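Local coordinates for iron-regulated outer membrane protein (Neisseria meningitidis, PDB 4B7O), which transports iron across the outer membrane as a TonB-dependent transporter and probably takes up iron-siderophore complexes, at residues Thr69-Leu74 and Glu87-Glu92. Numbering follows the deposited sequence.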
loop_
_atom_site.group_PDB
_atom_site.type_symbol
_atom_site.label_atom_id
_atom_site.label_comp_id
_atom_site.label_asym_id
_atom_site.label_seq_id
_atom_site.Cartn_x
_atom_site.Cartn_y
_atom_site.Cartn_z
ATOM N N THR A 69 -9.070 -5.101 10.978
ATOM C CA THR A 69 -9.984 -4.320 10.178
ATOM C C THR A 69 -10.347 -3.036 10.942
ATOM O O THR A 69 -10.342 -3.008 12.166
ATOM C CB THR A 69 -11.182 -5.120 9.596
ATOM O OG1 THR A 69 -12.413 -4.634 10.109
ATOM C CG2 THR A 69 -11.085 -6.615 9.844
ATOM N N ASN A 70 -10.562 -1.960 10.201
ATOM C CA ASN A 70 -10.754 -0.620 10.771
ATOM C C ASN A 70 -9.645 -0.238 11.720
ATOM O O ASN A 70 -9.905 0.273 12.787
ATOM C CB ASN A 70 -12.093 -0.488 11.477
ATOM C CG ASN A 70 -13.278 -0.779 10.566
ATOM O OD1 ASN A 70 -13.122 -1.015 9.358
ATOM N ND2 ASN A 70 -14.481 -0.774 11.153
ATOM N N ILE A 71 -8.401 -0.500 11.350
ATOM C CA ILE A 71 -7.304 0.079 12.074
ATOM C C ILE A 71 -7.530 1.567 12.257
ATOM O O ILE A 71 -7.281 2.123 13.306
ATOM C CB ILE A 71 -6.016 -0.070 11.321
ATOM C CG1 ILE A 71 -5.544 -1.483 11.430
ATOM C CG2 ILE A 71 -4.958 0.805 11.953
ATOM C CD1 ILE A 71 -4.634 -1.758 10.268
ATOM N N VAL A 72 -8.026 2.234 11.235
ATOM C CA VAL A 72 -8.399 3.583 11.482
ATOM C C VAL A 72 -9.744 3.872 10.866
ATOM O O VAL A 72 -10.104 3.360 9.833
ATOM C CB VAL A 72 -7.252 4.577 11.115
ATOM C CG1 VAL A 72 -6.844 4.428 9.670
ATOM C CG2 VAL A 72 -7.611 6.032 11.474
ATOM N N THR A 73 -10.478 4.706 11.560
ATOM C CA THR A 73 -11.855 4.964 11.285
ATOM C C THR A 73 -11.950 6.476 11.119
ATOM O O THR A 73 -11.050 7.207 11.569
ATOM C CB THR A 73 -12.678 4.438 12.489
ATOM O OG1 THR A 73 -13.859 3.798 12.033
ATOM C CG2 THR A 73 -13.006 5.509 13.489
ATOM N N LEU A 74 -13.018 6.934 10.465
ATOM C CA LEU A 74 -13.157 8.329 10.108
ATOM C C LEU A 74 -13.291 9.167 11.348
ATOM O O LEU A 74 -12.643 10.200 11.472
ATOM C CB LEU A 74 -14.331 8.573 9.159
ATOM C CG LEU A 74 -14.402 9.990 8.549
ATOM C CD1 LEU A 74 -13.136 10.362 7.794
ATOM C CD2 LEU A 74 -15.589 10.162 7.615
ATOM N N GLU A 87 1.959 8.591 8.889
ATOM C CA GLU A 87 1.706 9.045 10.240
ATOM C C GLU A 87 0.468 8.379 10.805
ATOM O O GLU A 87 0.452 8.016 11.938
ATOM C CB GLU A 87 1.607 10.596 10.400
ATOM C CG GLU A 87 2.930 11.356 10.185
ATOM C CD GLU A 87 3.976 11.058 11.254
ATOM O OE1 GLU A 87 3.598 10.888 12.414
ATOM O OE2 GLU A 87 5.174 10.955 10.937
ATOM N N LEU A 88 -0.565 8.252 10.010
ATOM C CA LEU A 88 -1.801 7.669 10.468
ATOM C C LEU A 88 -1.634 6.274 11.067
ATOM O O LEU A 88 -2.351 5.919 12.017
ATOM C CB LEU A 88 -2.781 7.556 9.292
ATOM C CG LEU A 88 -4.244 7.659 9.643
ATOM C CD1 LEU A 88 -4.488 8.677 10.757
ATOM C CD2 LEU A 88 -5.033 8.052 8.406
ATOM N N LEU A 89 -0.759 5.458 10.466
ATOM C CA LEU A 89 -0.630 4.088 10.893
ATOM C C LEU A 89 0.698 3.914 11.649
ATOM O O LEU A 89 1.341 2.831 11.527
ATOM C CB LEU A 89 -0.627 3.169 9.690
ATOM C CG LEU A 89 -1.646 3.462 8.587
ATOM C CD1 LEU A 89 -1.206 2.743 7.340
ATOM C CD2 LEU A 89 -3.056 3.050 8.960
ATOM N N LYS A 90 1.151 4.957 12.368
ATOM C CA LYS A 90 2.464 4.865 12.975
ATOM C C LYS A 90 2.544 3.917 14.205
ATOM O O LYS A 90 3.626 3.454 14.590
ATOM C CB LYS A 90 3.027 6.222 13.315
ATOM C CG LYS A 90 2.369 6.912 14.486
ATOM C CD LYS A 90 3.005 8.291 14.683
ATOM C CE LYS A 90 4.515 8.248 14.373
ATOM N NZ LYS A 90 5.251 9.565 14.366
ATOM N N GLU A 91 1.395 3.643 14.784
ATOM C CA GLU A 91 1.290 2.762 15.914
ATOM C C GLU A 91 1.172 1.290 15.521
ATOM O O GLU A 91 1.167 0.428 16.376
ATOM C CB GLU A 91 0.071 3.151 16.718
ATOM C CG GLU A 91 0.440 3.302 18.157
ATOM C CD GLU A 91 -0.740 3.651 19.050
ATOM O OE1 GLU A 91 -1.669 4.383 18.572
ATOM O OE2 GLU A 91 -0.696 3.183 20.228
ATOM N N GLU A 92 1.024 1.005 14.243
ATOM C CA GLU A 92 1.042 -0.370 13.779
ATOM C C GLU A 92 2.461 -0.864 13.477
ATOM O O GLU A 92 3.055 -0.483 12.492
ATOM C CB GLU A 92 0.131 -0.538 12.583
ATOM C CG GLU A 92 0.280 -1.911 11.928
ATOM C CD GLU A 92 0.104 -3.139 12.855
ATOM O OE1 GLU A 92 -1.025 -3.219 13.440
ATOM O OE2 GLU A 92 1.077 -4.019 12.958
#
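Val72 meets two successive leucines, and apolar contact of this kind is all that joins 69-74 to 87-92. Its CG1 lies 4.1 Å from Leu88 CG and equally near Leu89 CD2, while CG2 lies against the Leu88 branch point and CD1. CG1 stands between the backbone N and the carbonyl carbon (chi1 58°), which places it between Leu88 and Leu89 and leaves CG2 against Leu88. Ile71 adds its CG2 branch, 4.2 Å from Leu89 CD2, so one leucine methyl meets both residues. The longer leucines suit the helix end: their CB atoms do not aim across, yet their ends come nearer. The Leu88 side chain crosses that of Val72, and the Leu89 side chain those of Ile71 and Val72, at about a right angle. A classic beta bulge, with Ile71 and Val72 both facing Val147 of strand 144-150, lets consecutive residues point the same way.

Lys90 NZ makes salt bridges to Glu87 OE1, on its syn lone pair at 2.9 Å, and to Asp692 of the barrel; Glu91 makes one to Arg657 there. The chemistry implies a small, partly buried apolar contact within the plug, backed by the Glu92-Arg68 salt bridge, while the turn after the helix bonds to the barrel.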